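Side-chain contacts in extracellular solute-binding protein, family 1 (Trichodesmium erythraeum IMS101, PDB 6G7N), which binds ferric iron and probably delivers it to an ABC transporter as the solute-binding component of an iron-uptake system: residues 19-22 with 28-31; 37-42 with 53-58; 148-153 with 300-305; 153-158 with 306-311. All blocks are in the same frame, centred on the assembly; numbering follows the deposited sequence.

Interaction 1: 19-22 with 28-31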
loop_
_atom_site.group_PDB
_atom_site.type_symbol
_atom_site.label_atom_id
_atom_site.label_comp_id
_atom_site.label_asym_id
_atom_site.label_seq_id
_atom_site.Cartn_x
_atom_site.Cartn_y
_atom_site.Cartn_z
ATOM N N ASP A 19 -19.508 -13.759 1.748
ATOM C CA ASP A 19 -20.428 -14.900 1.742
ATOM C C ASP A 19 -19.851 -16.126 2.440
ATOM O O ASP A 19 -20.561 -16.807 3.160
ATOM C CB ASP A 19 -20.832 -15.218 0.304
ATOM C CG ASP A 19 -21.749 -14.136 -0.328
ATOM O OD1 ASP A 19 -22.189 -13.214 0.383
ATOM O OD2 ASP A 19 -21.958 -14.197 -1.531
ATOM N N SER A 20 -18.565 -16.395 2.256
ATOM C CA SER A 20 -17.915 -17.488 2.965
ATOM C C SER A 20 -17.880 -17.232 4.462
ATOM O O SER A 20 -18.156 -18.143 5.272
ATOM C CB SER A 20 -16.527 -17.705 2.403
ATOM O OG SER A 20 -15.894 -18.731 3.138
ATOM N N PHE A 21 -17.532 -16.005 4.841
ATOM C CA PHE A 21 -17.577 -15.604 6.250
ATOM C C PHE A 21 -18.960 -15.854 6.851
ATOM O O PHE A 21 -19.062 -16.414 7.948
ATOM C CB PHE A 21 -17.155 -14.151 6.381
ATOM C CG PHE A 21 -17.287 -13.613 7.747
ATOM C CD1 PHE A 21 -16.367 -13.975 8.724
ATOM C CD2 PHE A 21 -18.278 -12.702 8.079
ATOM C CE1 PHE A 21 -16.456 -13.480 10.010
ATOM C CE2 PHE A 21 -18.358 -12.179 9.355
ATOM C CZ PHE A 21 -17.447 -12.578 10.326
ATOM N N THR A 22 -20.006 -15.474 6.144
ATOM C CA THR A 22 -21.347 -15.702 6.649
ATOM C C THR A 22 -21.678 -17.198 6.800
ATOM O O THR A 22 -22.293 -17.599 7.796
ATOM C CB THR A 22 -22.360 -14.972 5.774
ATOM O OG1 THR A 22 -22.027 -13.582 5.759
ATOM C CG2 THR A 22 -23.759 -15.150 6.294
ATOM N N LYS A 28 -23.822 -11.717 8.852
ATOM C CA LYS A 28 -23.889 -10.948 7.623
ATOM C C LYS A 28 -22.865 -9.820 7.684
ATOM O O LYS A 28 -22.544 -9.301 8.754
ATOM C CB LYS A 28 -25.289 -10.367 7.435
ATOM C CG LYS A 28 -25.477 -9.617 6.136
ATOM C CD LYS A 28 -26.888 -9.095 5.946
ATOM C CE LYS A 28 -26.978 -8.313 4.641
ATOM N NZ LYS A 28 -28.340 -7.770 4.430
ATOM N N VAL A 29 -22.368 -9.449 6.511
ATOM C CA VAL A 29 -21.491 -8.288 6.349
ATOM C C VAL A 29 -22.263 -7.166 5.660
ATOM O O VAL A 29 -22.670 -7.321 4.499
ATOM C CB VAL A 29 -20.241 -8.620 5.520
ATOM C CG1 VAL A 29 -19.347 -7.387 5.376
ATOM C CG2 VAL A 29 -19.487 -9.808 6.133
ATOM N N ASN A 30 -22.478 -6.063 6.385
ATOM C CA ASN A 30 -23.083 -4.862 5.825
ATOM C C ASN A 30 -21.940 -3.939 5.409
ATOM O O ASN A 30 -21.169 -3.501 6.246
ATOM C CB ASN A 30 -23.935 -4.156 6.867
ATOM C CG ASN A 30 -25.125 -4.968 7.319
ATOM O OD1 ASN A 30 -25.743 -5.684 6.531
ATOM N ND2 ASN A 30 -25.456 -4.850 8.606
ATOM N N LEU A 31 -21.849 -3.640 4.118
ATOM C CA LEU A 31 -20.774 -2.829 3.562
ATOM C C LEU A 31 -21.156 -1.361 3.455
ATOM O O LEU A 31 -22.184 -1.050 2.834
ATOM C CB LEU A 31 -20.397 -3.368 2.186
ATOM C CG LEU A 31 -19.295 -2.595 1.470
ATOM C CD1 LEU A 31 -17.931 -2.742 2.132
ATOM C CD2 LEU A 31 -19.215 -3.059 0.033
HETATM O O HOH W 1 -22.366 -11.547 3.963
#
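Val29 turns one methyl, CG2, onto the ring of Phe21, and Thr22 sits beside the start of the strand at Lys28; these four residues make up the whole of this helix-to-strand contact. The apolar half is small. CG2 of Val29 lies 3.7 Å from CD2 of Phe21 and 4.2 Å from CE2 of the same ring, so a single methyl rests against one ortho-meta side of it, and the two side chains cross at about a right angle. With chi1 at 175°, Phe21 CG stands anti to the backbone N, which swings the ring off helix 15-25 and toward strand 28-33. There it also meets Ile3 of strand 2-7 and forms an edge-to-face pair with Phe251 from helix 245-255.

The polar half is nearer solvent. Thr22 OG1 comes within 3.7 Å of Lys28 CA, but no direct hydrogen bond spans the two segments. Instead a water donates to Thr22 OG1 at 2.7 Å and accepts a weak bond from Val29 N at 3.3 Å. Leu27 O and Tyr18 O both lie in hydrogen-bonding range of the same hydroxyl and must share or alternate for its one proton, with the water on its acceptor side. Lys28 contributes its backbone, CA foremost; its extended side chain leads off from the helix.

Strand 2-7, helix 15-25 and strand 28-33 form a beta-alpha-beta crossover with parallel strands, the building unit of the alpha/beta lobes of periplasmic-type binding proteins, and this contact closes its second half.

Interaction 2: 37-42 with 53-58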
loop_
_atom_site.group_PDB
_atom_site.type_symbol
_atom_site.label_atom_id
_atom_site.label_comp_id
_atom_site.label_asym_id
_atom_site.label_seq_id
_atom_site.Cartn_x
_atom_site.Cartn_y
_atom_site.Cartn_z
ATOM N N ASP A 37 -9.978 8.658 3.925
ATOM C CA ASP A 37 -9.948 9.772 4.868
ATOM C C ASP A 37 -11.344 10.275 5.211
ATOM O O ASP A 37 -11.606 10.685 6.350
ATOM C CB ASP A 37 -9.057 10.909 4.330
ATOM N N LYS A 38 -12.263 10.154 4.251
ATOM C CA LYS A 38 -13.669 10.482 4.473
ATOM C C LYS A 38 -14.346 9.523 5.436
ATOM O O LYS A 38 -15.128 9.948 6.287
ATOM C CB LYS A 38 -14.435 10.502 3.149
ATOM C CG LYS A 38 -14.079 11.685 2.274
ATOM C CD LYS A 38 -14.533 13.031 2.846
ATOM C CE LYS A 38 -16.047 13.142 2.999
ATOM N NZ LYS A 38 -16.480 14.483 3.502
ATOM N N LEU A 39 -14.004 8.240 5.351
ATOM C CA LEU A 39 -14.529 7.261 6.318
ATOM C C LEU A 39 -14.027 7.511 7.721
ATOM O O LEU A 39 -14.781 7.360 8.674
ATOM C CB LEU A 39 -14.231 5.822 5.906
ATOM C CG LEU A 39 -14.977 5.292 4.699
ATOM C CD1 LEU A 39 -14.426 3.942 4.299
ATOM C CD2 LEU A 39 -16.462 5.177 4.986
ATOM N N ILE A 40 -12.749 7.886 7.857
ATOM C CA ILE A 40 -12.201 8.207 9.189
ATOM C C ILE A 40 -13.002 9.365 9.780
ATOM O O ILE A 40 -13.439 9.287 10.937
ATOM C CB ILE A 40 -10.696 8.516 9.145
ATOM C CG1 ILE A 40 -9.925 7.254 8.770
ATOM C CG2 ILE A 40 -10.217 9.058 10.483
ATOM C CD1 ILE A 40 -8.487 7.502 8.392
ATOM N N GLU A 41 -13.201 10.415 8.977
ATOM C CA GLU A 41 -13.953 11.580 9.386
ATOM C C GLU A 41 -15.384 11.194 9.743
ATOM O O GLU A 41 -15.933 11.657 10.734
ATOM C CB GLU A 41 -13.883 12.653 8.273
ATOM N N ARG A 42 -16.006 10.346 8.937
ATOM C CA ARG A 42 -17.373 9.891 9.226
ATOM C C ARG A 42 -17.475 9.150 10.559
ATOM O O ARG A 42 -18.380 9.388 11.331
ATOM C CB ARG A 42 -17.896 9.024 8.076
ATOM C CG ARG A 42 -19.232 8.353 8.355
ATOM C CD ARG A 42 -19.732 7.614 7.145
ATOM N NE ARG A 42 -21.022 6.966 7.381
ATOM C CZ ARG A 42 -21.807 6.443 6.433
ATOM N NH1 ARG A 42 -21.468 6.487 5.152
ATOM N NH2 ARG A 42 -22.949 5.859 6.774
ATOM N N ASP A 53 -18.217 -1.432 12.836
ATOM C CA ASP A 53 -17.538 -2.519 13.558
ATOM C C ASP A 53 -16.090 -2.697 13.120
ATOM O O ASP A 53 -15.201 -2.916 13.942
ATOM C CB ASP A 53 -18.259 -3.850 13.339
ATOM C CG ASP A 53 -19.575 -3.936 14.086
ATOM O OD1 ASP A 53 -19.539 -3.810 15.341
ATOM O OD2 ASP A 53 -20.622 -4.177 13.434
ATOM N N VAL A 54 -15.874 -2.693 11.807
ATOM C CA VAL A 54 -14.536 -2.874 11.203
ATOM C C VAL A 54 -14.297 -1.723 10.248
ATOM O O VAL A 54 -15.202 -1.342 9.487
ATOM C CB VAL A 54 -14.452 -4.210 10.443
ATOM C CG1 VAL A 54 -13.116 -4.355 9.727
ATOM C CG2 VAL A 54 -14.682 -5.375 11.379
ATOM N N PHE A 55 -13.086 -1.177 10.279
ATOM C CA PHE A 55 -12.636 -0.134 9.330
ATOM C C PHE A 55 -11.494 -0.758 8.518
ATOM O O PHE A 55 -10.548 -1.287 9.090
ATOM C CB PHE A 55 -12.152 1.118 10.083
ATOM C CG PHE A 55 -11.445 2.107 9.203
ATOM C CD1 PHE A 55 -12.125 2.766 8.187
ATOM C CD2 PHE A 55 -10.071 2.339 9.330
ATOM C CE1 PHE A 55 -11.481 3.639 7.348
ATOM C CE2 PHE A 55 -9.441 3.253 8.505
ATOM C CZ PHE A 55 -10.146 3.898 7.517
ATOM N N MET A 56 -11.598 -0.653 7.191
ATOM C CA MET A 56 -10.532 -1.097 6.291
ATOM C C MET A 56 -10.176 -0.026 5.281
ATOM O O MET A 56 -11.051 0.686 4.756
ATOM C CB MET A 56 -10.907 -2.370 5.540
ATOM C CG MET A 56 -11.060 -3.560 6.443
ATOM S SD MET A 56 -11.309 -5.132 5.636
ATOM C CE MET A 56 -9.639 -5.488 5.146
ATOM N N THR A 57 -8.884 0.067 4.969
ATOM C CA THR A 57 -8.398 1.040 3.995
ATOM C C THR A 57 -7.056 0.590 3.482
ATOM O O THR A 57 -6.595 -0.501 3.797
ATOM C CB THR A 57 -8.395 2.465 4.591
ATOM O OG1 THR A 57 -8.247 3.441 3.557
ATOM C CG2 THR A 57 -7.274 2.666 5.619
ATOM N N VAL A 58 -6.428 1.417 2.637
ATOM C CA VAL A 58 -5.058 1.157 2.184
ATOM C C VAL A 58 -4.090 2.183 2.743
ATOM O O VAL A 58 -4.443 3.359 2.951
ATOM C CB VAL A 58 -4.863 1.017 0.650
ATOM C CG1 VAL A 58 -5.940 0.120 0.069
ATOM C CG2 VAL A 58 -4.876 2.355 -0.056
#
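Phe55 pushes its ring from strand 54-58 into helix 36-46, where Leu39 and Ile40 receive its far end. The tight part is at CZ: Ile40 CG1 approaches it to 3.6 Å and also lies 4.0 Å from Phe55 CE2, while Ile40 CD1 reaches CZ at 4.1 Å. Leu39 comes in differently, its CB at the ring edge, near the ring plane, 3.8 Å from Phe55 CE1. The ring can extend this far because Phe55 CG is anti to the backbone N (chi1 169°), which carries it out from the strand. Ile40 starts off less directly aimed, but CG1 beside its own backbone N (chi1 -67°) brings the ethyl arm round to the ring. With an alanine in place of Phe55, Leu39 and Ile40 would probably lose their shared partner and a gap would open between helix and strand.

The loose side is the other face of the helix, where Lys38 leads out to solvent; Arg42 passes Tyr6 of strand 2-7, and its NE makes a salt bridge to Glu46. Neither touches the strand segment. Farther along the strand, Thr57 and Val58 belong to the D-glutamate pocket, and Thr57 OG1 is hydrogen-bonded to Ser8 OG.

Ala66 of helix 60-68 touches both Ile40 and Phe55, so the ring is wedged between two helices, while strand 54-58 itself runs between strands 2-7 and 231-239 in the sheet.

Interaction 3: 148-153 with 300-305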
loop_
_atom_site.group_PDB
_atom_site.type_symbol
_atom_site.label_atom_id
_atom_site.label_comp_id
_atom_site.label_asym_id
_atom_site.label_seq_id
_atom_site.Cartn_x
_atom_site.Cartn_y
_atom_site.Cartn_z
ATOM N N SER A 148 9.710 6.506 5.186
ATOM C CA SER A 148 10.686 5.430 5.416
ATOM C C SER A 148 12.132 5.915 5.245
ATOM O O SER A 148 13.035 5.501 5.980
ATOM C CB SER A 148 10.376 4.209 4.546
ATOM O OG SER A 148 10.860 4.309 3.233
ATOM N N LEU A 149 12.344 6.787 4.257
ATOM C CA LEU A 149 13.683 7.325 3.997
ATOM C C LEU A 149 14.131 8.290 5.097
ATOM O O LEU A 149 15.310 8.316 5.465
ATOM C CB LEU A 149 13.748 7.972 2.615
ATOM C CG LEU A 149 13.552 6.997 1.449
ATOM C CD1 LEU A 149 13.372 7.756 0.151
ATOM C CD2 LEU A 149 14.705 6.026 1.353
ATOM N N ILE A 150 13.199 9.067 5.661
ATOM C CA ILE A 150 13.524 9.916 6.795
ATOM C C ILE A 150 13.859 9.073 8.026
ATOM O O ILE A 150 14.804 9.378 8.757
ATOM C CB ILE A 150 12.366 10.892 7.104
ATOM C CG1 ILE A 150 12.166 11.882 5.948
ATOM C CG2 ILE A 150 12.631 11.640 8.413
ATOM C CD1 ILE A 150 10.866 12.631 6.035
ATOM N N GLU A 151 13.109 8.001 8.248
ATOM C CA GLU A 151 13.425 7.093 9.354
ATOM C C GLU A 151 14.852 6.560 9.241
ATOM O O GLU A 151 15.572 6.504 10.232
ATOM C CB GLU A 151 12.422 5.969 9.392
ATOM C CG GLU A 151 12.688 4.882 10.425
ATOM C CD GLU A 151 12.407 5.221 11.862
ATOM O OE1 GLU A 151 11.976 6.355 12.148
ATOM O OE2 GLU A 151 12.590 4.323 12.722
ATOM N N ILE A 152 15.254 6.125 8.042
ATOM C CA ILE A 152 16.606 5.601 7.864
ATOM C C ILE A 152 17.662 6.701 7.993
ATOM O O ILE A 152 18.599 6.590 8.783
ATOM C CB ILE A 152 16.785 4.889 6.508
ATOM C CG1 ILE A 152 15.874 3.655 6.351
ATOM C CG2 ILE A 152 18.225 4.531 6.276
ATOM C CD1 ILE A 152 16.159 2.511 7.268
ATOM N N HIS A 153 17.497 7.768 7.226
ATOM C CA HIS A 153 18.598 8.694 6.976
ATOM C C HIS A 153 18.606 9.919 7.857
ATOM O O HIS A 153 19.644 10.572 7.926
ATOM C CB HIS A 153 18.564 9.116 5.502
ATOM C CG HIS A 153 18.782 7.982 4.560
ATOM N ND1 HIS A 153 19.981 7.305 4.485
ATOM C CD2 HIS A 153 17.946 7.394 3.681
ATOM C CE1 HIS A 153 19.865 6.348 3.572
ATOM N NE2 HIS A 153 18.651 6.396 3.051
ATOM N N GLY A 300 3.355 6.125 9.091
ATOM C CA GLY A 300 2.405 7.080 9.678
ATOM C C GLY A 300 3.044 8.015 10.672
ATOM O O GLY A 300 2.810 9.232 10.645
ATOM N N LYS A 301 3.834 7.448 11.555
ATOM C CA LYS A 301 4.561 8.306 12.540
ATOM C C LYS A 301 5.334 9.483 11.919
ATOM O O LYS A 301 5.344 10.609 12.461
ATOM C CB LYS A 301 5.503 7.446 13.366
ATOM C CG LYS A 301 6.094 8.143 14.539
ATOM C CD LYS A 301 6.783 7.181 15.474
ATOM C CE LYS A 301 7.255 7.923 16.717
ATOM N NZ LYS A 301 7.539 7.020 17.876
ATOM N N LEU A 302 5.940 9.216 10.757
ATOM C CA LEU A 302 6.735 10.247 10.082
ATOM C C LEU A 302 6.038 10.862 8.875
ATOM O O LEU A 302 6.674 11.552 8.080
ATOM C CB LEU A 302 8.085 9.689 9.687
ATOM C CG LEU A 302 8.986 9.492 10.884
ATOM C CD1 LEU A 302 10.172 8.651 10.498
ATOM C CD2 LEU A 302 9.430 10.854 11.426
ATOM N N ASN A 303 4.734 10.670 8.762
ATOM C CA ASN A 303 3.981 11.251 7.655
ATOM C C ASN A 303 4.100 12.781 7.620
ATOM O O ASN A 303 4.320 13.359 6.561
ATOM C CB ASN A 303 2.522 10.827 7.748
ATOM C CG ASN A 303 1.665 11.462 6.666
ATOM O OD1 ASN A 303 1.075 12.509 6.873
ATOM N ND2 ASN A 303 1.645 10.848 5.503
ATOM N N ALA A 304 3.944 13.438 8.775
ATOM C CA ALA A 304 4.037 14.907 8.797
ATOM C C ALA A 304 5.419 15.380 8.366
ATOM O O ALA A 304 5.547 16.378 7.631
ATOM C CB ALA A 304 3.699 15.448 10.180
ATOM N N ASP A 305 6.463 14.670 8.777
ATOM C CA ASP A 305 7.830 15.013 8.377
ATOM C C ASP A 305 8.023 14.833 6.874
ATOM O O ASP A 305 8.698 15.629 6.227
ATOM C CB ASP A 305 8.861 14.174 9.156
ATOM C CG ASP A 305 9.095 14.650 10.623
ATOM O OD1 ASP A 305 8.531 15.658 11.053
ATOM O OD2 ASP A 305 9.913 14.020 11.333
#
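Leu302 reaches Ile150 and Glu151 within the helical packing of a lobe of the solute-binding-protein fold, where helix 140-167 meets the junction of helices 297-301 and 303-312. The walk starts at Gly300, whose carbonyl O accepts a 3.1 Å hydrogen bond from Asn303 N, bridging the break. Leu302 is the first residue to leave the helical conformation and also occupies the N-cap position of the next helix. Its CG is anti to the carbonyl carbon (chi1 -73°), and CD1 leads the approach: it packs 3.7 Å from Glu151 CB and, more loosely, 4.4 Å from Ile150 CG2. Glu151, bent at chi2 (74°), brings its carboxylate over the same methyl, OE1 3.4 Å from Leu302 CD1, a contact but no hydrogen bond. Two conformers are deposited for this leucine, so these distances describe one of them. Ala147, a turn earlier, touches the same side chain.

Asn303 turns away and is held elsewhere, by Gln143 and Arg65. Asp305 closes the contact, offering its backbone and CB, not its carboxylate, to Ile150. Ile150 CD1 rests against the beginning of helix 303-312, 4.0 Å from Asp305 CB and 3.7 Å from both C and O of Asp305.

Interaction 4: 153-158 with 306-311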
loop_
_atom_site.group_PDB
_atom_site.type_symbol
_atom_site.label_atom_id
_atom_site.label_comp_id
_atom_site.label_asym_id
_atom_site.label_seq_id
_atom_site.Cartn_x
_atom_site.Cartn_y
_atom_site.Cartn_z
ATOM N N HIS A 153 17.497 7.768 7.226
ATOM C CA HIS A 153 18.598 8.694 6.976
ATOM C C HIS A 153 18.606 9.919 7.857
ATOM O O HIS A 153 19.644 10.572 7.926
ATOM C CB HIS A 153 18.564 9.116 5.502
ATOM C CG HIS A 153 18.782 7.982 4.560
ATOM N ND1 HIS A 153 19.981 7.305 4.485
ATOM C CD2 HIS A 153 17.946 7.394 3.681
ATOM C CE1 HIS A 153 19.865 6.348 3.572
ATOM N NE2 HIS A 153 18.651 6.396 3.051
ATOM N N GLY A 154 17.488 10.229 8.512
ATOM C CA GLY A 154 17.304 11.491 9.190
ATOM C C GLY A 154 16.942 12.595 8.223
ATOM O O GLY A 154 17.116 12.478 7.004
ATOM N N MET A 155 16.436 13.708 8.755
ATOM C CA MET A 155 15.919 14.762 7.881
ATOM C C MET A 155 16.978 15.388 6.979
ATOM O O MET A 155 16.710 15.641 5.804
ATOM C CB MET A 155 15.214 15.864 8.688
ATOM C CG MET A 155 13.835 15.472 9.199
ATOM S SD MET A 155 12.561 15.316 7.925
ATOM C CE MET A 155 12.034 16.995 7.568
ATOM N N SER A 156 18.170 15.657 7.507
ATOM C CA SER A 156 19.214 16.294 6.690
ATOM C C SER A 156 19.624 15.463 5.500
ATOM O O SER A 156 19.573 15.941 4.351
ATOM C CB SER A 156 20.443 16.637 7.532
ATOM O OG SER A 156 21.405 17.349 6.771
ATOM N N ASP A 157 19.999 14.204 5.743
ATOM C CA ASP A 157 20.432 13.312 4.669
ATOM C C ASP A 157 19.238 13.006 3.726
ATOM O O ASP A 157 19.419 12.940 2.508
ATOM C CB ASP A 157 21.033 11.999 5.210
ATOM C CG ASP A 157 22.431 12.131 5.868
ATOM O OD1 ASP A 157 23.061 13.204 5.741
ATOM O OD2 ASP A 157 22.810 11.120 6.543
ATOM N N ALA A 158 18.028 12.825 4.267
ATOM C CA ALA A 158 16.870 12.592 3.405
ATOM C C ALA A 158 16.561 13.803 2.526
ATOM O O ALA A 158 16.146 13.639 1.376
ATOM C CB ALA A 158 15.648 12.195 4.194
ATOM N N ALA A 306 7.421 13.798 6.304
ATOM C CA ALA A 306 7.461 13.587 4.872
ATOM C C ALA A 306 6.831 14.731 4.096
ATOM O O ALA A 306 7.390 15.245 3.125
ATOM C CB ALA A 306 6.830 12.249 4.490
ATOM N N ILE A 307 5.650 15.169 4.536
ATOM C CA ILE A 307 4.964 16.300 3.919
ATOM C C ILE A 307 5.861 17.551 3.976
ATOM O O ILE A 307 5.990 18.273 2.986
ATOM C CB ILE A 307 3.588 16.511 4.571
ATOM C CG1 ILE A 307 2.655 15.345 4.212
ATOM C CG2 ILE A 307 2.996 17.854 4.182
ATOM C CD1 ILE A 307 1.337 15.334 4.963
ATOM N N LYS A 308 6.418 17.825 5.144
ATOM C CA LYS A 308 7.317 18.974 5.316
ATOM C C LYS A 308 8.513 18.910 4.368
ATOM O O LYS A 308 8.839 19.887 3.704
ATOM C CB LYS A 308 7.783 19.087 6.777
ATOM C CG LYS A 308 8.762 20.224 7.039
ATOM C CD LYS A 308 9.286 20.154 8.459
ATOM C CE LYS A 308 10.637 20.832 8.590
ATOM N NZ LYS A 308 10.943 21.076 10.024
ATOM N N LEU A 309 9.157 17.748 4.299
ATOM C CA LEU A 309 10.318 17.591 3.436
ATOM C C LEU A 309 9.953 17.800 1.972
ATOM O O LEU A 309 10.656 18.497 1.227
ATOM C CB LEU A 309 10.956 16.204 3.660
ATOM C CG LEU A 309 12.121 15.848 2.761
ATOM C CD1 LEU A 309 12.782 14.589 3.273
ATOM C CD2 LEU A 309 11.636 15.479 1.391
ATOM N N MET A 310 8.853 17.185 1.540
ATOM C CA MET A 310 8.404 17.312 0.159
ATOM C C MET A 310 8.171 18.765 -0.241
ATOM O O MET A 310 8.518 19.192 -1.344
ATOM C CB MET A 310 7.170 16.428 -0.029
ATOM C CG MET A 310 7.536 14.938 0.059
ATOM S SD MET A 310 6.176 13.815 0.455
ATOM C CE MET A 310 6.002 12.752 -1.013
ATOM N N ASP A 311 7.571 19.523 0.673
ATOM C CA ASP A 311 7.354 20.937 0.428
ATOM C C ASP A 311 8.678 21.682 0.343
ATOM O O ASP A 311 8.881 22.500 -0.573
ATOM C CB ASP A 311 6.476 21.541 1.522
ATOM C CG ASP A 311 6.418 23.079 1.435
ATOM O OD1 ASP A 311 5.721 23.586 0.550
ATOM O OD2 ASP A 311 7.136 23.764 2.183
#
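Met155 and Leu309 lie side by side, pointing opposite ways, each reaching from its own helix toward the other backbone. The methionine chain is bent at chi2 and chi3, which brings its terminal methyl against the neighbouring helix: Met155 CE lies 4.1 Å from Leu309 CB and 4.2 Å from Lys308 CE. Only the aliphatic part of the lysine is involved. A second conformer is deposited for Met155, so its grip is probably not rigid.

With CG anti to the backbone N (chi1 176°), Leu309 extends away from its helix and sets one methyl down beside Ala158: Leu309 CD1 is 3.8 Å from Ala158 CB and 3.9 Å from Ala158 C. The short alanine side chain lets the leucine come close to the helix backbone, and Ala162, one turn on, touches the same leucine.

Gly154 marks a kink in helix 140-167 just before Met155. The axes of segments 153-158 and 306-311 run almost parallel, 8° apart and 11.2 Å at closest approach, a separation spanned by Met155 and Leu309. This is near-parallel alpha-alpha packing of the long helix 140-167 with the C-terminal helix 303-312, in a lobe of the solute-binding-protein fold.

Overall arrangement
Interactions 1 and 2 tie helices to strands of the same sheet, and their segments follow each other through strand 28-33 and helix 36-46, with centres 18 Å apart. Interaction 2 is the buried one and purely apolar, close to the ligand pocket; interaction 1 is partly buried and mixes one methyl-ring contact with a water bridge. Interactions 3 and 4 lie on the other side of the chain's centre from interaction 1 and join the same pair, helix 140-167 and helix 303-312. They touch: Ile150 CD1 packs 3.7 Å from Met155 SD, making one continuous apolar seam, flanked by charged residues such as Glu151 and Lys308.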